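Local atomic coordinates of UPF0234 protein XC_3703 (Xanthomonas campestris pv. campestris, PDB entry 5B7W), a protein that binds the second messenger cyclic di-GMP and, when free of it, promotes DNA binding by a transcriptional regulator, so controlling virulence and biofilm formation. Residues D27-F30 and D31-G34; D54-V57 and K58-T61; T61-L64 and R65-L69; Q122-D126 and K127-T131. All coordinates share one frame; numbering follows the deposited sequence.

Contact 1 of 4, residues D27-F30 and D31-G34; sequences DTRF and DFKG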
ATOM      1  N   ASP A  27      15.809  17.241   6.039  1.00 42.53           N
ATOM      2  CA  ASP A  27      16.432  18.541   6.250  1.00 43.71           C
ATOM      3  C   ASP A  27      16.884  18.752   7.688  1.00 48.88           C
ATOM      4  O   ASP A  27      17.651  19.687   7.945  1.00 55.42           O
ATOM      5  CB  ASP A  27      15.463  19.654   5.844  1.00 47.66           C
ATOM      6  CG  ASP A  27      14.931  19.481   4.434  1.00 55.05           C
ATOM      7  OD1 ASP A  27      15.652  18.911   3.588  1.00 57.91           O
ATOM      8  OD2 ASP A  27      13.792  19.918   4.169  1.00 55.99           O
ATOM      9  N   THR A  28      16.434  17.918   8.624  1.00 52.27           N
ATOM     10  CA  THR A  28      16.818  18.031  10.023  1.00 59.52           C
ATOM     11  C   THR A  28      17.816  16.965  10.453  1.00 60.82           C
ATOM     12  O   THR A  28      18.260  16.983  11.606  1.00 60.05           O
ATOM     13  CB  THR A  28      15.579  17.956  10.923  1.00 59.20           C
ATOM     14  OG1 THR A  28      15.016  16.640  10.857  1.00 63.07           O
ATOM     15  CG2 THR A  28      14.535  18.971  10.481  1.00 54.95           C
ATOM     16  N   ARG A  29      18.176  16.041   9.569  1.00 53.82           N
ATOM     17  CA  ARG A  29      19.094  14.962   9.909  1.00 57.08           C
ATOM     18  C   ARG A  29      20.527  15.383   9.611  1.00 63.43           C
ATOM     19  O   ARG A  29      20.811  15.944   8.547  1.00 51.71           O
ATOM     20  CB  ARG A  29      18.735  13.689   9.146  1.00 63.52           C
ATOM     21  CG  ARG A  29      17.675  12.851   9.842  1.00 63.80           C
ATOM     22  CD  ARG A  29      18.290  11.611  10.466  1.00 63.00           C
ATOM     23  NE  ARG A  29      18.314  10.493   9.528  1.00 65.15           N
ATOM     24  CZ  ARG A  29      19.189   9.494   9.573  1.00 63.85           C
ATOM     25  NH1 ARG A  29      20.128   9.473  10.510  1.00 60.11           N
ATOM     26  NH2 ARG A  29      19.131   8.519   8.676  1.00 64.11           N
ATOM     27  N   PHE A  30      21.427  15.100  10.556  1.00 72.37           N
ATOM     28  CA  PHE A  30      22.787  15.619  10.466  1.00 79.23           C
ATOM     29  C   PHE A  30      23.607  14.890   9.411  1.00 72.18           C
ATOM     30  O   PHE A  30      24.522  15.480   8.830  1.00 78.96           O
ATOM     31  CB  PHE A  30      23.477  15.525  11.829  1.00 93.89           C
ATOM     32  CG  PHE A  30      22.746  16.237  12.937  1.00108.08           C
ATOM     33  CD1 PHE A  30      21.851  17.259  12.659  1.00113.27           C
ATOM     34  CD2 PHE A  30      22.955  15.879  14.259  1.00112.59           C
ATOM     35  CE1 PHE A  30      21.179  17.908  13.678  1.00115.49           C
ATOM     36  CE2 PHE A  30      22.287  16.526  15.282  1.00114.15           C
ATOM     37  CZ  PHE A  30      21.398  17.542  14.991  1.00115.40           C
ATOM     38  N   ASP A  31      23.306  13.618   9.153  1.00 62.23           N
ATOM     39  CA  ASP A  31      24.042  12.851   8.156  1.00 54.01           C
ATOM     40  C   ASP A  31      23.605  13.157   6.729  1.00 56.43           C
ATOM     41  O   ASP A  31      24.196  12.617   5.788  1.00 55.40           O
ATOM     42  CB  ASP A  31      23.904  11.351   8.433  1.00 52.97           C
ATOM     43  CG  ASP A  31      22.460  10.904   8.528  1.00 54.37           C
ATOM     44  OD1 ASP A  31      21.582  11.763   8.755  1.00 49.93           O
ATOM     45  OD2 ASP A  31      22.205   9.691   8.378  1.00 51.27           O
ATOM     46  N   PHE A  32      22.586  13.998   6.547  1.00 53.35           N
ATOM     47  CA  PHE A  32      22.213  14.508   5.235  1.00 54.04           C
ATOM     48  C   PHE A  32      22.555  15.987   5.089  1.00 60.27           C
ATOM     49  O   PHE A  32      21.947  16.688   4.274  1.00 59.90           O
ATOM     50  CB  PHE A  32      20.728  14.261   4.970  1.00 49.62           C
ATOM     51  CG  PHE A  32      20.395  12.818   4.718  1.00 51.02           C
ATOM     52  CD1 PHE A  32      20.202  11.942   5.775  1.00 52.91           C
ATOM     53  CD2 PHE A  32      20.288  12.334   3.424  1.00 50.38           C
ATOM     54  CE1 PHE A  32      19.902  10.612   5.545  1.00 52.66           C
ATOM     55  CE2 PHE A  32      19.988  11.005   3.188  1.00 49.81           C
ATOM     56  CZ  PHE A  32      19.795  10.143   4.251  1.00 50.79           C
ATOM     57  N   LYS A  33      23.513  16.465   5.880  1.00 65.59           N
ATOM     58  CA  LYS A  33      24.012  17.832   5.787  1.00 70.83           C
ATOM     59  C   LYS A  33      24.459  18.149   4.366  1.00 70.17           C
ATOM     60  O   LYS A  33      25.302  17.449   3.793  1.00 69.71           O
ATOM     61  CB  LYS A  33      25.166  18.029   6.784  1.00 75.64           C
ATOM     62  CG  LYS A  33      26.515  17.381   6.412  1.00 76.95           C
ATOM     63  CD  LYS A  33      26.466  15.854   6.437  1.00 77.97           C
ATOM     64  CE  LYS A  33      27.724  15.224   5.865  1.00 81.23           C
ATOM     65  NZ  LYS A  33      27.471  13.833   5.389  1.00 81.98           N
ATOM     66  N   GLY A  34      23.852  19.178   3.777  1.00 73.17           N
ATOM     67  CA  GLY A  34      24.150  19.578   2.412  1.00 74.74           C
ATOM     68  C   GLY A  34      24.132  18.452   1.395  1.00 72.44           C
ATOM     69  O   GLY A  34      24.628  18.610   0.274  1.00 74.30           O
TER
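R29 and F30 each offer a carbonyl to an amide three residues on, so the backbone winds through a tight 3-10 turn: F32 N makes a weak bond to R29 O, and K33 N bonds F30 O at 3.3 Å. The second bond is far from ideal, because K33 N sits above the carbonyl plane of F30 and approaches with a C=O...N angle of only 110°, as is common in 3-10 turns. Aliphatic carbon fills in beside it, with K33 CD 3.1 Å from F30 O. Charge adds a second link. R29 NH1 and D31 OD2 form a salt bridge of 3.0 Å, but the carboxylate hangs over a face of the guanidinium, the two planes 53° apart, and no N-H points at the oxygen; the attraction is one of charge alone. It depends on D31 CG being lodged between the backbone N and the carbonyl carbon (chi1 55°), which turns the carboxylate back across the arginine. D31 OD2 has another partner, a weak bond from Q59 NE2, which may help to hold its rotation. R29 NH2 then reaches the rim of the F32 ring, lying near the ring plane at 3.8 Å from CE1. F32 is the buried member of the group and rests on Q59 and M60, while R29 also touches I63. The example illustrates how an irregular connection gains order from local bonds: a short 3-10 turn in the loop between helix 12-26 and strand 38-42 of an RRM-like domain, packed against helix 54-70.

Contact 2 of 4, residues D54-V57 and K58-T61; sequences DFQV and KQMT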
ATOM      1  N   ASP A  54      23.907   3.947  -2.017  1.00 38.42           N
ATOM      2  CA  ASP A  54      22.896   2.923  -1.772  1.00 43.90           C
ATOM      3  C   ASP A  54      22.471   2.906  -0.310  1.00 35.11           C
ATOM      4  O   ASP A  54      21.292   2.695   0.000  1.00 30.92           O
ATOM      5  CB  ASP A  54      23.439   1.553  -2.189  1.00 58.10           C
ATOM      6  CG  ASP A  54      22.346   0.513  -2.361  1.00 69.25           C
ATOM      7  OD1 ASP A  54      21.673   0.177  -1.363  1.00 69.32           O
ATOM      8  OD2 ASP A  54      22.175   0.014  -3.493  1.00 74.50           O
ATOM      9  N   PHE A  55      23.418   3.126   0.606  1.00 32.88           N
ATOM     10  CA  PHE A  55      23.092   3.090   2.028  1.00 37.31           C
ATOM     11  C   PHE A  55      22.198   4.257   2.427  1.00 38.39           C
ATOM     12  O   PHE A  55      21.319   4.106   3.285  1.00 42.60           O
ATOM     13  CB  PHE A  55      24.372   3.097   2.864  1.00 30.44           C
ATOM     14  CG  PHE A  55      24.139   3.399   4.316  1.00 33.67           C
ATOM     15  CD1 PHE A  55      23.570   2.452   5.151  1.00 31.93           C
ATOM     16  CD2 PHE A  55      24.479   4.633   4.845  1.00 36.94           C
ATOM     17  CE1 PHE A  55      23.347   2.727   6.487  1.00 32.29           C
ATOM     18  CE2 PHE A  55      24.259   4.914   6.179  1.00 41.96           C
ATOM     19  CZ  PHE A  55      23.694   3.960   7.002  1.00 38.06           C
ATOM     20  N   GLN A  56      22.413   5.429   1.828  1.00 41.73           N
ATOM     21  CA  GLN A  56      21.606   6.592   2.178  1.00 32.89           C
ATOM     22  C   GLN A  56      20.166   6.441   1.706  1.00 25.95           C
ATOM     23  O   GLN A  56      19.246   6.940   2.364  1.00 32.37           O
ATOM     24  CB  GLN A  56      22.236   7.858   1.600  1.00 29.02           C
ATOM     25  CG  GLN A  56      23.422   8.371   2.399  1.00 37.31           C
ATOM     26  CD  GLN A  56      24.200   9.442   1.666  1.00 44.94           C
ATOM     27  OE1 GLN A  56      24.554   9.281   0.498  1.00 46.85           O
ATOM     28  NE2 GLN A  56      24.467  10.550   2.348  1.00 47.71           N
ATOM     29  N   VAL A  57      19.947   5.762   0.578  1.00 29.97           N
ATOM     30  CA  VAL A  57      18.583   5.456   0.162  1.00 38.38           C
ATOM     31  C   VAL A  57      17.950   4.459   1.127  1.00 39.05           C
ATOM     32  O   VAL A  57      16.762   4.561   1.453  1.00 32.97           O
ATOM     33  CB  VAL A  57      18.560   4.941  -1.288  1.00 39.93           C
ATOM     34  CG1 VAL A  57      17.171   4.439  -1.657  1.00 37.57           C
ATOM     35  CG2 VAL A  57      18.996   6.035  -2.247  1.00 45.77           C
ATOM     36  N   LYS A  58      18.736   3.490   1.605  1.00 36.51           N
ATOM     37  CA  LYS A  58      18.230   2.548   2.600  1.00 35.33           C
ATOM     38  C   LYS A  58      17.795   3.270   3.868  1.00 34.90           C
ATOM     39  O   LYS A  58      16.777   2.917   4.473  1.00 39.90           O
ATOM     40  CB  LYS A  58      19.293   1.496   2.922  1.00 42.33           C
ATOM     41  CG  LYS A  58      18.773   0.327   3.743  1.00 46.84           C
ATOM     42  CD  LYS A  58      19.819  -0.186   4.721  1.00 52.71           C
ATOM     43  CE  LYS A  58      20.884  -1.016   4.026  1.00 55.93           C
ATOM     44  NZ  LYS A  58      21.813  -1.640   5.009  1.00 61.14           N
ATOM     45  N   GLN A  59      18.558   4.284   4.287  1.00 33.31           N
ATOM     46  CA  GLN A  59      18.128   5.117   5.406  1.00 36.03           C
ATOM     47  C   GLN A  59      16.817   5.824   5.087  1.00 35.07           C
ATOM     48  O   GLN A  59      15.902   5.866   5.917  1.00 37.99           O
ATOM     49  CB  GLN A  59      19.210   6.141   5.748  1.00 38.53           C
ATOM     50  CG  GLN A  59      20.479   5.563   6.331  1.00 37.94           C
ATOM     51  CD  GLN A  59      21.489   6.640   6.662  1.00 40.45           C
ATOM     52  OE1 GLN A  59      21.887   7.421   5.797  1.00 33.11           O
ATOM     53  NE2 GLN A  59      21.901   6.696   7.922  1.00 44.99           N
ATOM     54  N   MET A  60      16.713   6.392   3.882  1.00 26.45           N
ATOM     55  CA  MET A  60      15.492   7.091   3.497  1.00 28.39           C
ATOM     56  C   MET A  60      14.293   6.154   3.467  1.00 24.31           C
ATOM     57  O   MET A  60      13.166   6.583   3.740  1.00 34.20           O
ATOM     58  CB  MET A  60      15.671   7.760   2.135  1.00 24.80           C
ATOM     59  CG  MET A  60      16.684   8.892   2.117  1.00 41.13           C
ATOM     60  SD  MET A  60      16.504   9.907   0.643  1.00 47.70           S
ATOM     61  CE  MET A  60      17.116   8.766  -0.584  1.00 28.41           C
ATOM     62  N   THR A  61      14.511   4.879   3.135  1.00 28.83           N
ATOM     63  CA  THR A  61      13.426   3.905   3.189  1.00 38.25           C
ATOM     64  C   THR A  61      12.859   3.792   4.599  1.00 36.72           C
ATOM     65  O   THR A  61      11.637   3.729   4.784  1.00 35.61           O
ATOM     66  CB  THR A  61      13.919   2.543   2.695  1.00 38.96           C
ATOM     67  OG1 THR A  61      14.257   2.632   1.305  1.00 36.73           O
ATOM     68  CG2 THR A  61      12.847   1.478   2.888  1.00 37.87           C
TER
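F55 and Q59 stand one helical turn apart on helix 54-70, joined by the backbone bond from Q59 N to F55 O (2.9 Å) and again by their side chains. F55 CG is anti to the backbone N (chi1 166°), which swings the ring along the helix until Q59 lies over one face. Q59 CG makes a CH-pi contact 4.0 Å from the ring centroid and 24° off its normal; further out, Q59 CD comes to 3.3 Å from F55 CE2, with amide and ring planes inclined by 32°. This pairing is close, although F55 itself is exposed. The loose part is the outer margin of D54, F55 and K58: K58 NZ lies near the plane of the F55 ring but 4.5 Å from CD1, and it stays 6.6 Å from D54 OD1, too far for a salt bridge. The side toward the sheet is packed firmly. V57 CG2 meets M60 CE at 3.7 Å, and both side chains are buried against A51 of strand 46-51. T61, one turn on from V57, faces the same sheet, touching Q92 and F80; its N is bonded to V57 O at 2.8 Å and its OG1 to Q49 NE2. The chemistry is thus divided by side: apolar groups and satisfied polar atoms face the sheet, whereas on the outer side ring and amide meet through a CH-pi contact that probably adds van der Waals stabilisation.

Contact 3 of 4, residues T61-L64 and R65-L69; sequences TDIL and RARLL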
ATOM      1  N   THR A  61      14.511   4.879   3.135  1.00 28.83           N
ATOM      2  CA  THR A  61      13.426   3.905   3.189  1.00 38.25           C
ATOM      3  C   THR A  61      12.859   3.792   4.599  1.00 36.72           C
ATOM      4  O   THR A  61      11.637   3.729   4.784  1.00 35.61           O
ATOM      5  CB  THR A  61      13.919   2.543   2.695  1.00 38.96           C
ATOM      6  OG1 THR A  61      14.257   2.632   1.305  1.00 36.73           O
ATOM      7  CG2 THR A  61      12.847   1.478   2.888  1.00 37.87           C
ATOM      8  N   ASP A  62      13.734   3.771   5.609  1.00 32.11           N
ATOM      9  CA  ASP A  62      13.270   3.734   6.991  1.00 28.81           C
ATOM     10  C   ASP A  62      12.498   4.998   7.346  1.00 27.88           C
ATOM     11  O   ASP A  62      11.502   4.942   8.078  1.00 28.59           O
ATOM     12  CB  ASP A  62      14.455   3.545   7.937  1.00 39.55           C
ATOM     13  CG  ASP A  62      15.248   2.288   7.636  1.00 45.47           C
ATOM     14  OD1 ASP A  62      14.660   1.329   7.095  1.00 45.07           O
ATOM     15  OD2 ASP A  62      16.459   2.259   7.939  1.00 46.04           O
ATOM     16  N   ILE A  63      12.944   6.149   6.838  1.00 35.42           N
ATOM     17  CA  ILE A  63      12.213   7.393   7.059  1.00 32.19           C
ATOM     18  C   ILE A  63      10.866   7.348   6.351  1.00 26.98           C
ATOM     19  O   ILE A  63       9.834   7.727   6.918  1.00 28.03           O
ATOM     20  CB  ILE A  63      13.049   8.598   6.593  1.00 34.63           C
ATOM     21  CG1 ILE A  63      14.345   8.699   7.399  1.00 33.26           C
ATOM     22  CG2 ILE A  63      12.241   9.885   6.702  1.00 27.01           C
ATOM     23  CD1 ILE A  63      15.291   9.763   6.891  1.00 32.26           C
ATOM     24  N   LEU A  64      10.858   6.885   5.099  1.00 29.49           N
ATOM     25  CA  LEU A  64       9.621   6.852   4.326  1.00 25.35           C
ATOM     26  C   LEU A  64       8.602   5.908   4.952  1.00 24.45           C
ATOM     27  O   LEU A  64       7.403   6.209   4.983  1.00 31.81           O
ATOM     28  CB  LEU A  64       9.916   6.447   2.881  1.00 25.71           C
ATOM     29  CG  LEU A  64       8.718   6.431   1.930  1.00 33.37           C
ATOM     30  CD1 LEU A  64       8.091   7.815   1.832  1.00 32.99           C
ATOM     31  CD2 LEU A  64       9.127   5.925   0.555  1.00 29.46           C
ATOM     32  N   ARG A  65       9.058   4.759   5.458  1.00 23.69           N
ATOM     33  CA  ARG A  65       8.153   3.841   6.143  1.00 27.06           C
ATOM     34  C   ARG A  65       7.540   4.496   7.374  1.00 24.17           C
ATOM     35  O   ARG A  65       6.321   4.449   7.575  1.00 24.66           O
ATOM     36  CB  ARG A  65       8.890   2.559   6.534  1.00 32.36           C
ATOM     37  CG  ARG A  65       9.156   1.595   5.389  1.00 41.09           C
ATOM     38  CD  ARG A  65       9.467   0.205   5.930  1.00 50.62           C
ATOM     39  NE  ARG A  65       9.563  -0.801   4.876  1.00 56.95           N
ATOM     40  CZ  ARG A  65      10.697  -1.387   4.503  1.00 59.45           C
ATOM     41  NH1 ARG A  65      11.837  -1.070   5.101  1.00 61.54           N
ATOM     42  NH2 ARG A  65      10.690  -2.293   3.534  1.00 58.19           N
ATOM     43  N   ALA A  66       8.375   5.122   8.208  1.00 30.61           N
ATOM     44  CA  ALA A  66       7.879   5.731   9.438  1.00 30.43           C
ATOM     45  C   ALA A  66       6.910   6.868   9.143  1.00 37.29           C
ATOM     46  O   ALA A  66       5.915   7.047   9.856  1.00 35.54           O
ATOM     47  CB  ALA A  66       9.048   6.229  10.286  1.00 24.56           C
ATOM     48  N   ARG A  67       7.183   7.650   8.096  1.00 37.70           N
ATOM     49  CA  ARG A  67       6.284   8.744   7.748  1.00 29.68           C
ATOM     50  C   ARG A  67       4.942   8.224   7.247  1.00 26.62           C
ATOM     51  O   ARG A  67       3.887   8.731   7.645  1.00 28.97           O
ATOM     52  CB  ARG A  67       6.934   9.651   6.702  1.00 33.91           C
ATOM     53  CG  ARG A  67       8.106  10.471   7.224  1.00 31.10           C
ATOM     54  CD  ARG A  67       7.747  11.187   8.517  1.00 42.61           C
ATOM     55  NE  ARG A  67       8.348  10.540   9.680  1.00 50.35           N
ATOM     56  CZ  ARG A  67       7.839  10.586  10.907  1.00 53.29           C
ATOM     57  NH1 ARG A  67       6.711  11.244  11.135  1.00 52.59           N
ATOM     58  NH2 ARG A  67       8.456   9.967  11.905  1.00 55.21           N
ATOM     59  N   LEU A  68       4.962   7.212   6.377  1.00 28.05           N
ATOM     60  CA  LEU A  68       3.719   6.654   5.856  1.00 31.79           C
ATOM     61  C   LEU A  68       2.889   6.031   6.972  1.00 34.79           C
ATOM     62  O   LEU A  68       1.673   6.238   7.047  1.00 29.24           O
ATOM     63  CB  LEU A  68       4.025   5.624   4.769  1.00 37.06           C
ATOM     64  CG  LEU A  68       4.536   6.188   3.441  1.00 42.66           C
ATOM     65  CD1 LEU A  68       5.159   5.090   2.599  1.00 44.04           C
ATOM     66  CD2 LEU A  68       3.407   6.864   2.685  1.00 38.22           C
ATOM     67  N   LEU A  69       3.536   5.262   7.852  1.00 36.11           N
ATOM     68  CA  LEU A  69       2.831   4.696   8.997  1.00 39.72           C
ATOM     69  C   LEU A  69       2.268   5.793   9.890  1.00 36.36           C
ATOM     70  O   LEU A  69       1.144   5.679  10.390  1.00 39.89           O
ATOM     71  CB  LEU A  69       3.767   3.781   9.788  1.00 36.88           C
ATOM     72  CG  LEU A  69       4.187   2.487   9.087  1.00 39.36           C
ATOM     73  CD1 LEU A  69       5.406   1.874   9.753  1.00 38.30           C
ATOM     74  CD2 LEU A  69       3.034   1.496   9.063  1.00 35.88           C
TER
HETATM   75  O   HOH W   1      12.074   0.514   7.917  1.00 47.09           O
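R65 reaches back to T61 because its CG is anti to the carbonyl carbon (chi1 -76°) and its chain then runs extended to NE, side by side with the threonine. T61 CG2 thereby comes under one face of the guanidinium, 3.5 Å from R65 NH1. The edge of that group faces D62, yet R65 NH1 and D62 OD1 remain 4.2 Å apart, beyond a salt bridge. A water closes the gap, donating to D62 OD1 at 2.8 Å and accepting from R65 NH1 at 3.2 Å, so opposite charges are coupled indirectly. The buried side is apolar: L64 CG, anti to its own backbone N (chi1 -177°), meets L68 CD1 at 3.9 Å. L64 leans on strand 46-51, and L68 on L15 and A18 of helix 12-26. R67 lays its CG 3.3 Å from I63 O, the acceptor of its own backbone N, before the bent chain carries NE to a salt bridge with E25. Bonds from each amide of 65-68 to the carbonyl four residues back maintain the alpha-helical turn. The helix is one of the two that pack on one side of the four-stranded antiparallel sheet, the arrangement that gives domain II its RRM-like topology.

Contact 4 of 4, residues Q122-D126 and K127-T131; sequences QINGD and KLRVT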
ATOM      1  N   GLN A 122     -17.228 -11.282  -6.347  1.00 41.24           N
ATOM      2  CA  GLN A 122     -17.249 -10.846  -7.735  1.00 46.42           C
ATOM      3  C   GLN A 122     -16.321  -9.655  -7.892  1.00 45.69           C
ATOM      4  O   GLN A 122     -16.378  -8.712  -7.097  1.00 46.32           O
ATOM      5  CB  GLN A 122     -18.666 -10.471  -8.182  1.00 46.43           C
ATOM      6  CG  GLN A 122     -18.734  -9.853  -9.567  1.00 59.61           C
ATOM      7  CD  GLN A 122     -20.020 -10.192 -10.293  1.00 72.38           C
ATOM      8  OE1 GLN A 122     -21.110 -10.070  -9.734  1.00 76.42           O
ATOM      9  NE2 GLN A 122     -19.900 -10.614 -11.546  1.00 78.47           N
ATOM     10  N   ILE A 123     -15.469  -9.699  -8.909  1.00 40.12           N
ATOM     11  CA  ILE A 123     -14.583  -8.577  -9.190  1.00 45.51           C
ATOM     12  C   ILE A 123     -15.382  -7.482  -9.885  1.00 41.95           C
ATOM     13  O   ILE A 123     -16.231  -7.751 -10.745  1.00 48.54           O
ATOM     14  CB  ILE A 123     -13.369  -9.029 -10.025  1.00 55.13           C
ATOM     15  CG1 ILE A 123     -13.721  -9.164 -11.508  1.00 63.24           C
ATOM     16  CG2 ILE A 123     -12.825 -10.349  -9.495  1.00 63.71           C
ATOM     17  CD1 ILE A 123     -12.525  -9.407 -12.399  1.00 68.46           C
ATOM     18  N   ASN A 124     -15.143  -6.239  -9.476  1.00 39.99           N
ATOM     19  CA  ASN A 124     -15.791  -5.077 -10.081  1.00 39.64           C
ATOM     20  C   ASN A 124     -14.717  -4.002 -10.203  1.00 39.42           C
ATOM     21  O   ASN A 124     -14.469  -3.252  -9.253  1.00 42.85           O
ATOM     22  CB  ASN A 124     -16.980  -4.596  -9.256  1.00 34.69           C
ATOM     23  CG  ASN A 124     -18.105  -5.617  -9.196  1.00 38.91           C
ATOM     24  OD1 ASN A 124     -18.359  -6.214  -8.152  1.00 55.14           O
ATOM     25  ND2 ASN A 124     -18.776  -5.828 -10.322  1.00 50.19           N
ATOM     26  N   GLY A 125     -14.079  -3.938 -11.365  1.00 44.61           N
ATOM     27  CA  GLY A 125     -12.961  -3.024 -11.529  1.00 42.53           C
ATOM     28  C   GLY A 125     -11.783  -3.490 -10.698  1.00 40.89           C
ATOM     29  O   GLY A 125     -11.359  -4.649 -10.775  1.00 43.88           O
ATOM     30  N   ASP A 126     -11.248  -2.582  -9.881  1.00 41.95           N
ATOM     31  CA  ASP A 126     -10.129  -2.880  -8.998  1.00 42.66           C
ATOM     32  C   ASP A 126     -10.581  -3.209  -7.579  1.00 38.22           C
ATOM     33  O   ASP A 126      -9.762  -3.201  -6.654  1.00 36.67           O
ATOM     34  CB  ASP A 126      -9.144  -1.711  -8.985  1.00 40.65           C
ATOM     35  CG  ASP A 126      -9.791  -0.407  -8.563  1.00 49.17           C
ATOM     36  OD1 ASP A 126     -11.038  -0.345  -8.516  1.00 52.10           O
ATOM     37  OD2 ASP A 126      -9.051   0.561  -8.284  1.00 53.25           O
ATOM     38  N   LYS A 127     -11.867  -3.494  -7.391  1.00 32.32           N
ATOM     39  CA  LYS A 127     -12.423  -3.856  -6.098  1.00 35.24           C
ATOM     40  C   LYS A 127     -13.058  -5.237  -6.182  1.00 35.02           C
ATOM     41  O   LYS A 127     -13.361  -5.742  -7.267  1.00 32.87           O
ATOM     42  CB  LYS A 127     -13.468  -2.834  -5.630  1.00 41.53           C
ATOM     43  CG  LYS A 127     -12.965  -1.403  -5.557  1.00 39.90           C
ATOM     44  CD  LYS A 127     -14.086  -0.454  -5.162  1.00 39.21           C
ATOM     45  CE  LYS A 127     -13.572   0.961  -4.960  1.00 32.69           C
ATOM     46  NZ  LYS A 127     -14.622   1.854  -4.398  1.00 31.81           N
ATOM     47  N   LEU A 128     -13.259  -5.846  -5.016  1.00 32.10           N
ATOM     48  CA  LEU A 128     -13.904  -7.150  -4.902  1.00 37.57           C
ATOM     49  C   LEU A 128     -15.154  -6.991  -4.048  1.00 36.39           C
ATOM     50  O   LEU A 128     -15.058  -6.694  -2.851  1.00 38.04           O
ATOM     51  CB  LEU A 128     -12.956  -8.183  -4.295  1.00 35.94           C
ATOM     52  CG  LEU A 128     -13.504  -9.610  -4.209  1.00 39.64           C
ATOM     53  CD1 LEU A 128     -13.641 -10.222  -5.597  1.00 31.87           C
ATOM     54  CD2 LEU A 128     -12.635 -10.482  -3.312  1.00 44.87           C
ATOM     55  N   ARG A 129     -16.323  -7.182  -4.654  1.00 29.53           N
ATOM     56  CA  ARG A 129     -17.575  -7.149  -3.912  1.00 29.84           C
ATOM     57  C   ARG A 129     -17.915  -8.550  -3.423  1.00 31.52           C
ATOM     58  O   ARG A 129     -17.925  -9.505  -4.206  1.00 34.23           O
ATOM     59  CB  ARG A 129     -18.721  -6.596  -4.758  1.00 39.30           C
ATOM     60  CG  ARG A 129     -20.011  -6.439  -3.960  1.00 45.01           C
ATOM     61  CD  ARG A 129     -21.095  -5.729  -4.747  1.00 58.54           C
ATOM     62  NE  ARG A 129     -20.734  -4.349  -5.062  1.00 62.32           N
ATOM     63  CZ  ARG A 129     -20.706  -3.354  -4.178  1.00 63.60           C
ATOM     64  NH1 ARG A 129     -20.363  -2.135  -4.573  1.00 65.43           N
ATOM     65  NH2 ARG A 129     -21.018  -3.569  -2.906  1.00 64.27           N
ATOM     66  N   VAL A 130     -18.194  -8.661  -2.129  1.00 35.75           N
ATOM     67  CA  VAL A 130     -18.507  -9.930  -1.484  1.00 33.08           C
ATOM     68  C   VAL A 130     -19.970  -9.903  -1.069  1.00 38.17           C
ATOM     69  O   VAL A 130     -20.416  -8.957  -0.409  1.00 33.41           O
ATOM     70  CB  VAL A 130     -17.590 -10.179  -0.275  1.00 32.46           C
ATOM     71  CG1 VAL A 130     -17.968 -11.471   0.423  1.00 30.00           C
ATOM     72  CG2 VAL A 130     -16.132 -10.207  -0.715  1.00 30.17           C
ATOM     73  N   THR A 131     -20.715 -10.933  -1.460  1.00 42.06           N
ATOM     74  CA  THR A 131     -22.130 -11.048  -1.137  1.00 46.95           C
ATOM     75  C   THR A 131     -22.380 -12.329  -0.355  1.00 42.46           C
ATOM     76  O   THR A 131     -21.791 -13.375  -0.649  1.00 33.53           O
ATOM     77  CB  THR A 131     -23.000 -11.035  -2.402  1.00 52.82           C
ATOM     78  OG1 THR A 131     -22.821 -12.261  -3.123  1.00 63.05           O
ATOM     79  CG2 THR A 131     -22.627  -9.865  -3.299  1.00 51.66           C
TER
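N124 N gives K127 O an almost straight hydrogen bond, 2.9 Å long with an N-H...O angle of 176°, and K127 N returns a longer one of 3.2 Å to N124 O. This pair closes a beta hairpin between strands 119-124 and 127-132 through a type II' turn whose corners are G125 and D126. G125 has the positive phi (69°) that such a turn needs at its first corner, a conformation glycine adopts readily. Further along the ladder Q122 and R129 form the next hydrogen-bonded pair: Q122 N meets R129 O and R129 N meets Q122 O, each at 2.9 Å. At the turn, D126 and K127 point the same way side by side, with D126 OD1 3.7 Å from K127 CG, while K127 NZ makes a long, weak ion pair with E9. On the face that carries K127 and R129, the arginine turns at chi3 (-65°) and its NH1 is held by a salt bridge to D5 and a hydrogen bond to N158; NH2 adds a weak bond to S3. The R129 side chain is about 10 Å from that of D161, a residue of the probable cyclic di-GMP site, and is not itself assigned to that site. On the opposite face, I123 and L128, a non-hydrogen-bonded pair, pack toward helix 102-114. There L128 CD1 touches I123 CG2 at 4.0 Å and comes still nearer to the neighbouring backbone, 3.5 Å from Q122 O.

Contacts 1, 2 and 3 form one cluster in domain II, and contact 4 stands apart in domain I. Contacts 2 and 3 are successive portions of helix 54-70, sharing T61, with centres about 11 Å apart. Contact 1 comes earlier in the chain, but the loop folds back onto that helix, about 13 Å from contact 2 between centres, and touches it through D31 and Q59. Contact 4 comes last; its centre is about 30 Å from that of contact 3 and about 46 Å from that of contact 1. Contacts 1-3 thus join loop and helix on the helix side of domain II, while contact 4 closes the hairpin at the sheet edge of domain I, which carries the probable nucleotide-binding residues.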